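Local structure of (R)-S-adenosyl-L-methionine hydrolase (Thermus thermophilus, 2CW5) at residues Leu191-Arg205 against Ala243-Leu255. The protein hydrolyses S-adenosyl-L-methionine to adenosine and L-methionine, works as a homotrimer, and has no chlorinase or fluorinase activity. Residues are numbered along the deposited sequence; the frame is centred on the assembly and turned at random.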
ATOM      1  N   LEU C 191      24.426  13.204  12.166  1.00 21.11           N
ATOM      2  CA  LEU C 191      25.029  14.537  12.200  1.00 23.21           C
ATOM      3  C   LEU C 191      24.001  15.651  12.015  1.00 23.85           C
ATOM      4  O   LEU C 191      23.155  15.583  11.126  1.00 23.78           O
ATOM      5  CB  LEU C 191      26.112  14.657  11.125  1.00 23.68           C
ATOM      6  CG  LEU C 191      27.376  13.836  11.370  1.00 24.45           C
ATOM      7  CD1 LEU C 191      28.340  14.032  10.213  1.00 26.70           C
ATOM      8  CD2 LEU C 191      28.023  14.273  12.683  1.00 25.96           C
ATOM      9  N   LEU C 192      24.093  16.680  12.855  1.00 25.05           N
ATOM     10  CA  LEU C 192      23.168  17.812  12.795  1.00 27.69           C
ATOM     11  C   LEU C 192      23.651  18.967  11.926  1.00 30.59           C
ATOM     12  O   LEU C 192      22.897  19.900  11.651  1.00 31.69           O
ATOM     13  CB  LEU C 192      22.888  18.323  14.208  1.00 24.32           C
ATOM     14  CG  LEU C 192      22.077  17.340  15.050  1.00 25.64           C
ATOM     15  CD1 LEU C 192      22.123  17.750  16.515  1.00 26.46           C
ATOM     16  CD2 LEU C 192      20.638  17.293  14.527  1.00 23.25           C
ATOM     17  N   ARG C 193      24.906  18.925  11.498  1.00 32.78           N
ATOM     18  CA  ARG C 193      25.392  20.003  10.657  1.00 36.93           C
ATOM     19  C   ARG C 193      26.076  19.493   9.395  1.00 37.90           C
ATOM     20  O   ARG C 193      26.645  18.401   9.372  1.00 38.02           O
ATOM     21  CB  ARG C 193      26.335  20.922  11.441  1.00 38.79           C
ATOM     22  CG  ARG C 193      27.781  20.484  11.478  1.00 44.88           C
ATOM     23  CD  ARG C 193      28.676  21.690  11.713  1.00 47.59           C
ATOM     24  NE  ARG C 193      30.086  21.385  11.491  1.00 50.19           N
ATOM     25  CZ  ARG C 193      31.049  22.300  11.452  1.00 51.46           C
ATOM     26  NH1 ARG C 193      30.754  23.583  11.620  1.00 52.18           N
ATOM     27  NH2 ARG C 193      32.308  21.933  11.243  1.00 51.54           N
ATOM     28  N   ALA C 194      25.996  20.296   8.342  1.00 38.46           N
ATOM     29  CA  ALA C 194      26.598  19.960   7.060  1.00 40.54           C
ATOM     30  C   ALA C 194      27.278  21.222   6.544  1.00 41.83           C
ATOM     31  O   ALA C 194      26.701  21.971   5.760  1.00 40.47           O
ATOM     32  CB  ALA C 194      25.520  19.497   6.083  1.00 42.62           C
ATOM     33  N   PRO C 195      28.526  21.461   6.976  1.00 43.87           N
ATOM     34  CA  PRO C 195      29.318  22.631   6.585  1.00 45.59           C
ATOM     35  C   PRO C 195      29.431  22.865   5.084  1.00 46.29           C
ATOM     36  O   PRO C 195      29.800  21.970   4.323  1.00 45.91           O
ATOM     37  CB  PRO C 195      30.671  22.362   7.243  1.00 45.87           C
ATOM     38  CG  PRO C 195      30.757  20.871   7.229  1.00 46.50           C
ATOM     39  CD  PRO C 195      29.370  20.476   7.677  1.00 45.10           C
ATOM     40  N   VAL C 196      29.104  24.085   4.672  1.00 48.49           N
ATOM     41  CA  VAL C 196      29.166  24.483   3.273  1.00 49.64           C
ATOM     42  C   VAL C 196      30.585  24.338   2.725  1.00 49.04           C
ATOM     43  O   VAL C 196      31.549  24.795   3.342  1.00 48.84           O
ATOM     44  CB  VAL C 196      28.710  25.951   3.095  1.00 50.82           C
ATOM     45  CG1 VAL C 196      27.220  26.070   3.381  1.00 51.38           C
ATOM     46  CG2 VAL C 196      29.494  26.858   4.038  1.00 50.44           C
ATOM     47  N   GLY C 197      30.703  23.688   1.571  1.00 49.47           N
ATOM     48  CA  GLY C 197      32.004  23.494   0.956  1.00 49.22           C
ATOM     49  C   GLY C 197      32.883  22.474   1.656  1.00 49.05           C
ATOM     50  O   GLY C 197      33.994  22.193   1.204  1.00 50.08           O
ATOM     51  N   GLY C 198      32.392  21.919   2.760  1.00 48.62           N
ATOM     52  CA  GLY C 198      33.162  20.934   3.499  1.00 47.13           C
ATOM     53  C   GLY C 198      33.073  19.535   2.915  1.00 45.98           C
ATOM     54  O   GLY C 198      32.509  19.334   1.837  1.00 45.72           O
ATOM     55  N   PHE C 199      33.632  18.564   3.631  1.00 44.45           N
ATOM     56  CA  PHE C 199      33.627  17.172   3.192  1.00 42.97           C
ATOM     57  C   PHE C 199      33.257  16.243   4.343  1.00 40.99           C
ATOM     58  O   PHE C 199      33.603  16.490   5.497  1.00 40.01           O
ATOM     59  CB  PHE C 199      35.009  16.777   2.665  1.00 45.27           C
ATOM     60  CG  PHE C 199      35.358  17.392   1.341  1.00 48.11           C
ATOM     61  CD1 PHE C 199      34.789  16.912   0.166  1.00 48.93           C
ATOM     62  CD2 PHE C 199      36.256  18.452   1.267  1.00 49.44           C
ATOM     63  CE1 PHE C 199      35.113  17.479  -1.066  1.00 50.80           C
ATOM     64  CE2 PHE C 199      36.584  19.024   0.042  1.00 49.96           C
ATOM     65  CZ  PHE C 199      36.011  18.537  -1.126  1.00 50.52           C
ATOM     66  N   VAL C 200      32.546  15.172   4.020  1.00 37.99           N
ATOM     67  CA  VAL C 200      32.154  14.201   5.026  1.00 37.95           C
ATOM     68  C   VAL C 200      32.754  12.858   4.619  1.00 36.61           C
ATOM     69  O   VAL C 200      32.692  12.467   3.454  1.00 36.71           O
ATOM     70  CB  VAL C 200      30.609  14.103   5.140  1.00 38.68           C
ATOM     71  CG1 VAL C 200      30.009  13.590   3.840  1.00 38.43           C
ATOM     72  CG2 VAL C 200      30.234  13.210   6.295  1.00 40.43           C
ATOM     73  N   GLU C 201      33.362  12.170   5.576  1.00 34.06           N
ATOM     74  CA  GLU C 201      33.980  10.887   5.299  1.00 33.24           C
ATOM     75  C   GLU C 201      33.148   9.727   5.830  1.00 31.71           C
ATOM     76  O   GLU C 201      32.813   9.674   7.014  1.00 29.38           O
ATOM     77  CB  GLU C 201      35.385  10.844   5.901  1.00 35.09           C
ATOM     78  CG  GLU C 201      36.110   9.526   5.685  1.00 40.29           C
ATOM     79  CD  GLU C 201      37.554   9.575   6.140  1.00 43.16           C
ATOM     80  OE1 GLU C 201      38.353  10.313   5.518  1.00 45.68           O
ATOM     81  OE2 GLU C 201      37.891   8.879   7.121  1.00 43.96           O
ATOM     82  N   VAL C 202      32.813   8.807   4.935  1.00 30.84           N
ATOM     83  CA  VAL C 202      32.031   7.630   5.291  1.00 31.55           C
ATOM     84  C   VAL C 202      32.376   6.482   4.342  1.00 31.81           C
ATOM     85  O   VAL C 202      32.496   6.682   3.134  1.00 31.90           O
ATOM     86  CB  VAL C 202      30.511   7.923   5.219  1.00 32.04           C
ATOM     87  CG1 VAL C 202      30.123   8.367   3.821  1.00 31.54           C
ATOM     88  CG2 VAL C 202      29.717   6.682   5.623  1.00 31.65           C
ATOM     89  N   GLY C 203      32.553   5.288   4.901  1.00 31.24           N
ATOM     90  CA  GLY C 203      32.877   4.127   4.089  1.00 32.10           C
ATOM     91  C   GLY C 203      34.206   4.235   3.367  1.00 32.69           C
ATOM     92  O   GLY C 203      34.405   3.616   2.321  1.00 32.40           O
ATOM     93  N   GLY C 204      35.117   5.022   3.929  1.00 33.07           N
ATOM     94  CA  GLY C 204      36.424   5.199   3.321  1.00 34.09           C
ATOM     95  C   GLY C 204      36.425   6.208   2.189  1.00 35.82           C
ATOM     96  O   GLY C 204      37.432   6.369   1.503  1.00 34.73           O
ATOM     97  N   ARG C 205      35.302   6.895   1.993  1.00 36.24           N
ATOM     98  CA  ARG C 205      35.187   7.887   0.928  1.00 38.84           C
ATOM     99  C   ARG C 205      35.036   9.313   1.453  1.00 39.70           C
ATOM    100  O   ARG C 205      34.550   9.536   2.566  1.00 39.19           O
ATOM    101  CB  ARG C 205      33.981   7.574   0.041  1.00 40.65           C
ATOM    102  CG  ARG C 205      33.981   6.201  -0.606  1.00 44.07           C
ATOM    103  CD  ARG C 205      32.694   6.006  -1.387  1.00 45.23           C
ATOM    104  NE  ARG C 205      32.572   4.676  -1.975  1.00 46.99           N
ATOM    105  CZ  ARG C 205      33.350   4.208  -2.944  1.00 47.85           C
ATOM    106  NH1 ARG C 205      34.318   4.963  -3.442  1.00 49.14           N
ATOM    107  NH2 ARG C 205      33.149   2.988  -3.422  1.00 48.68           N
ATOM    108  N   ALA C 243      25.705   1.827  -4.354  1.00 41.27           N
ATOM    109  CA  ALA C 243      26.907   2.378  -4.971  1.00 40.62           C
ATOM    110  C   ALA C 243      28.106   2.509  -4.034  1.00 40.73           C
ATOM    111  O   ALA C 243      29.238   2.222  -4.430  1.00 39.56           O
ATOM    112  CB  ALA C 243      26.587   3.730  -5.598  1.00 40.38           C
ATOM    113  N   LEU C 244      27.866   2.939  -2.797  1.00 39.99           N
ATOM    114  CA  LEU C 244      28.953   3.114  -1.840  1.00 39.70           C
ATOM    115  C   LEU C 244      29.073   1.983  -0.820  1.00 38.73           C
ATOM    116  O   LEU C 244      29.931   2.027   0.062  1.00 39.18           O
ATOM    117  CB  LEU C 244      28.792   4.448  -1.108  1.00 41.14           C
ATOM    118  CG  LEU C 244      28.576   5.676  -1.998  1.00 42.54           C
ATOM    119  CD1 LEU C 244      28.539   6.926  -1.135  1.00 43.21           C
ATOM    120  CD2 LEU C 244      29.688   5.776  -3.031  1.00 43.10           C
ATOM    121  N   GLY C 245      28.215   0.976  -0.944  1.00 38.29           N
ATOM    122  CA  GLY C 245      28.250  -0.151  -0.025  1.00 36.46           C
ATOM    123  C   GLY C 245      28.132   0.248   1.433  1.00 36.19           C
ATOM    124  O   GLY C 245      28.805  -0.316   2.295  1.00 37.01           O
ATOM    125  N   LEU C 246      27.267   1.215   1.718  1.00 33.95           N
ATOM    126  CA  LEU C 246      27.083   1.695   3.086  1.00 32.62           C
ATOM    127  C   LEU C 246      26.238   0.763   3.944  1.00 31.33           C
ATOM    128  O   LEU C 246      25.444  -0.028   3.434  1.00 30.26           O
ATOM    129  CB  LEU C 246      26.438   3.083   3.074  1.00 31.48           C
ATOM    130  CG  LEU C 246      27.158   4.148   2.242  1.00 32.89           C
ATOM    131  CD1 LEU C 246      26.391   5.459   2.316  1.00 33.79           C
ATOM    132  CD2 LEU C 246      28.579   4.328   2.752  1.00 34.24           C
ATOM    133  N   LYS C 247      26.418   0.869   5.256  1.00 29.97           N
ATOM    134  CA  LYS C 247      25.669   0.065   6.210  1.00 30.41           C
ATOM    135  C   LYS C 247      25.389   0.879   7.471  1.00 29.04           C
ATOM    136  O   LYS C 247      26.164   1.767   7.826  1.00 27.33           O
ATOM    137  CB  LYS C 247      26.448  -1.205   6.566  1.00 32.70           C
ATOM    138  CG  LYS C 247      26.577  -2.182   5.406  1.00 36.69           C
ATOM    139  CD  LYS C 247      27.062  -3.548   5.866  1.00 41.81           C
ATOM    140  CE  LYS C 247      26.950  -4.579   4.744  1.00 42.87           C
ATOM    141  NZ  LYS C 247      27.799  -4.233   3.568  1.00 43.74           N
ATOM    142  N   GLU C 248      24.275   0.585   8.134  1.00 28.57           N
ATOM    143  CA  GLU C 248      23.914   1.291   9.358  1.00 27.92           C
ATOM    144  C   GLU C 248      24.997   1.107  10.414  1.00 27.82           C
ATOM    145  O   GLU C 248      25.597   0.031  10.521  1.00 23.01           O
ATOM    146  CB  GLU C 248      22.579   0.775   9.905  1.00 31.24           C
ATOM    147  CG  GLU C 248      21.395   1.034   8.989  1.00 34.90           C
ATOM    148  CD  GLU C 248      21.093  -0.134   8.063  1.00 39.28           C
ATOM    149  OE1 GLU C 248      22.046  -0.779   7.566  1.00 40.49           O
ATOM    150  OE2 GLU C 248      19.894  -0.399   7.828  1.00 37.63           O
ATOM    151  N   GLY C 249      25.242   2.163  11.188  1.00 25.97           N
ATOM    152  CA  GLY C 249      26.248   2.105  12.233  1.00 26.07           C
ATOM    153  C   GLY C 249      27.613   2.551  11.757  1.00 26.82           C
ATOM    154  O   GLY C 249      28.492   2.858  12.559  1.00 26.75           O
HETATM  155  N   MSE C 250      27.793   2.590  10.444  1.00 25.33           N
HETATM  156  CA  MSE C 250      29.059   3.000   9.866  1.00 26.98           C
HETATM  157  C   MSE C 250      29.372   4.424  10.319  1.00 27.35           C
HETATM  158  O   MSE C 250      28.520   5.309  10.246  1.00 27.26           O
HETATM  159  CB  MSE C 250      28.961   2.934   8.347  1.00 29.81           C
HETATM  160  CG  MSE C 250      30.265   2.771   7.621  1.00 34.35           C
HETATM  161 SE   MSE C 250      29.906   2.344   5.767  1.00 37.22          SE
HETATM  162  CE  MSE C 250      29.546   0.459   5.965  1.00 36.25           C
ATOM    163  N   PRO C 251      30.597   4.662  10.807  1.00 27.65           N
ATOM    164  CA  PRO C 251      30.915   6.021  11.247  1.00 28.02           C
ATOM    165  C   PRO C 251      30.960   7.055  10.124  1.00 28.91           C
ATOM    166  O   PRO C 251      31.305   6.750   8.977  1.00 26.45           O
ATOM    167  CB  PRO C 251      32.259   5.855  11.961  1.00 29.94           C
ATOM    168  CG  PRO C 251      32.861   4.655  11.297  1.00 31.26           C
ATOM    169  CD  PRO C 251      31.684   3.725  11.142  1.00 27.43           C
ATOM    170  N   VAL C 252      30.573   8.275  10.478  1.00 26.88           N
ATOM    171  CA  VAL C 252      30.553   9.407   9.563  1.00 29.28           C
ATOM    172  C   VAL C 252      31.343  10.497  10.272  1.00 31.05           C
ATOM    173  O   VAL C 252      31.076  10.807  11.433  1.00 29.89           O
ATOM    174  CB  VAL C 252      29.108   9.883   9.309  1.00 29.14           C
ATOM    175  CG1 VAL C 252      29.109  11.090   8.387  1.00 30.46           C
ATOM    176  CG2 VAL C 252      28.293   8.749   8.691  1.00 28.18           C
ATOM    177  N   ARG C 253      32.318  11.072   9.580  1.00 31.76           N
ATOM    178  CA  ARG C 253      33.161  12.097  10.181  1.00 34.51           C
ATOM    179  C   ARG C 253      33.307  13.357   9.334  1.00 35.87           C
ATOM    180  O   ARG C 253      33.669  13.289   8.161  1.00 33.91           O
ATOM    181  CB  ARG C 253      34.537  11.483  10.470  1.00 36.53           C
ATOM    182  CG  ARG C 253      35.664  12.458  10.756  1.00 41.01           C
ATOM    183  CD  ARG C 253      36.918  11.685  11.153  1.00 44.79           C
ATOM    184  NE  ARG C 253      37.110  10.521  10.291  1.00 49.32           N
ATOM    185  CZ  ARG C 253      37.975   9.537  10.528  1.00 51.89           C
ATOM    186  NH1 ARG C 253      38.745   9.566  11.609  1.00 53.24           N
ATOM    187  NH2 ARG C 253      38.059   8.515   9.686  1.00 52.63           N
ATOM    188  N   LEU C 254      33.016  14.508   9.932  1.00 37.51           N
ATOM    189  CA  LEU C 254      33.149  15.775   9.227  1.00 40.20           C
ATOM    190  C   LEU C 254      34.626  16.145   9.168  1.00 41.28           C
ATOM    191  O   LEU C 254      35.291  16.251  10.197  1.00 41.12           O
ATOM    192  CB  LEU C 254      32.357  16.875   9.938  1.00 40.67           C
ATOM    193  CG  LEU C 254      30.833  16.766   9.809  1.00 41.50           C
ATOM    194  CD1 LEU C 254      30.166  17.843  10.653  1.00 43.50           C
ATOM    195  CD2 LEU C 254      30.434  16.905   8.344  1.00 41.49           C
ATOM    196  N   LEU C 255      35.134  16.327   7.956  1.00 43.74           N
ATOM    197  CA  LEU C 255      36.534  16.670   7.757  1.00 47.18           C
ATOM    198  C   LEU C 255      36.736  18.177   7.863  1.00 48.67           C
ATOM    199  O   LEU C 255      37.159  18.787   6.858  1.00 49.61           O
ATOM    200  CB  LEU C 255      37.001  16.172   6.387  1.00 47.52           C
ATOM    201  CG  LEU C 255      36.841  14.670   6.143  1.00 48.79           C
ATOM    202  CD1 LEU C 255      37.072  14.363   4.675  1.00 48.92           C
ATOM    203  CD2 LEU C 255      37.810  13.898   7.025  1.00 49.21           C
ATOM    204  OXT LEU C 255      36.463  18.731   8.951  1.00 51.51           O
TER
HETATM  205  O   HOH W   1      32.606   4.761   7.701  1.00 30.04           O
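Strands 199-202 and 251-254 pair antiparallel in the beta barrel of the C-terminal domain. The last strand of the chain is thus paired with 199-202 on one side; strand 175-181 is its neighbour on the other. Glu201 and Arg253 form a hydrogen-bonded pair: Glu201 N donates a hydrogen bond to Arg253 O at 2.8 Å, nearly straight, and Arg253 N donates one to Glu201 O at 3.0 Å. Leu255 N adds a bond to Phe199 O. Past Val202 the strands part, and a water bridges Gly203 N and Pro251 O.

The Glu201 and Arg253 side chains run side by side. Glu201 OE2 meets Arg253 NH2 at 2.6 Å in a salt bridge. The guanidinium is met at its edge, but the two planes are 84° apart and the hydrogen bond is weak. Arg253 starts extended and then bends at chi3 (43°), which turns NH2 back to the carboxylate.

The other face is apolar. Val200, Val202, Val252 and Leu254 lie on it, and Leu191, from the loop before strand 199-202, comes over Val252 and Leu254. Leu191 CD1 reaches Leu254 CG tip to tip at 3.7 Å. Leu254 CD2 packs on Pro195 CD at 3.8 Å, while its CD1 sits at the guanidinium edge of Arg193, 3.6 Å from NE. An alanine at Leu254 would leave Leu191, Pro195 and Arg193 without these methyl contacts and is likely to open a gap under the loop. At the far end, Val202 CG2 touches Leu246 CD2 at 3.9 Å.

The pairing thus rests on backbone bonds and buried aliphatic packing, with one charged pair on the more exposed face.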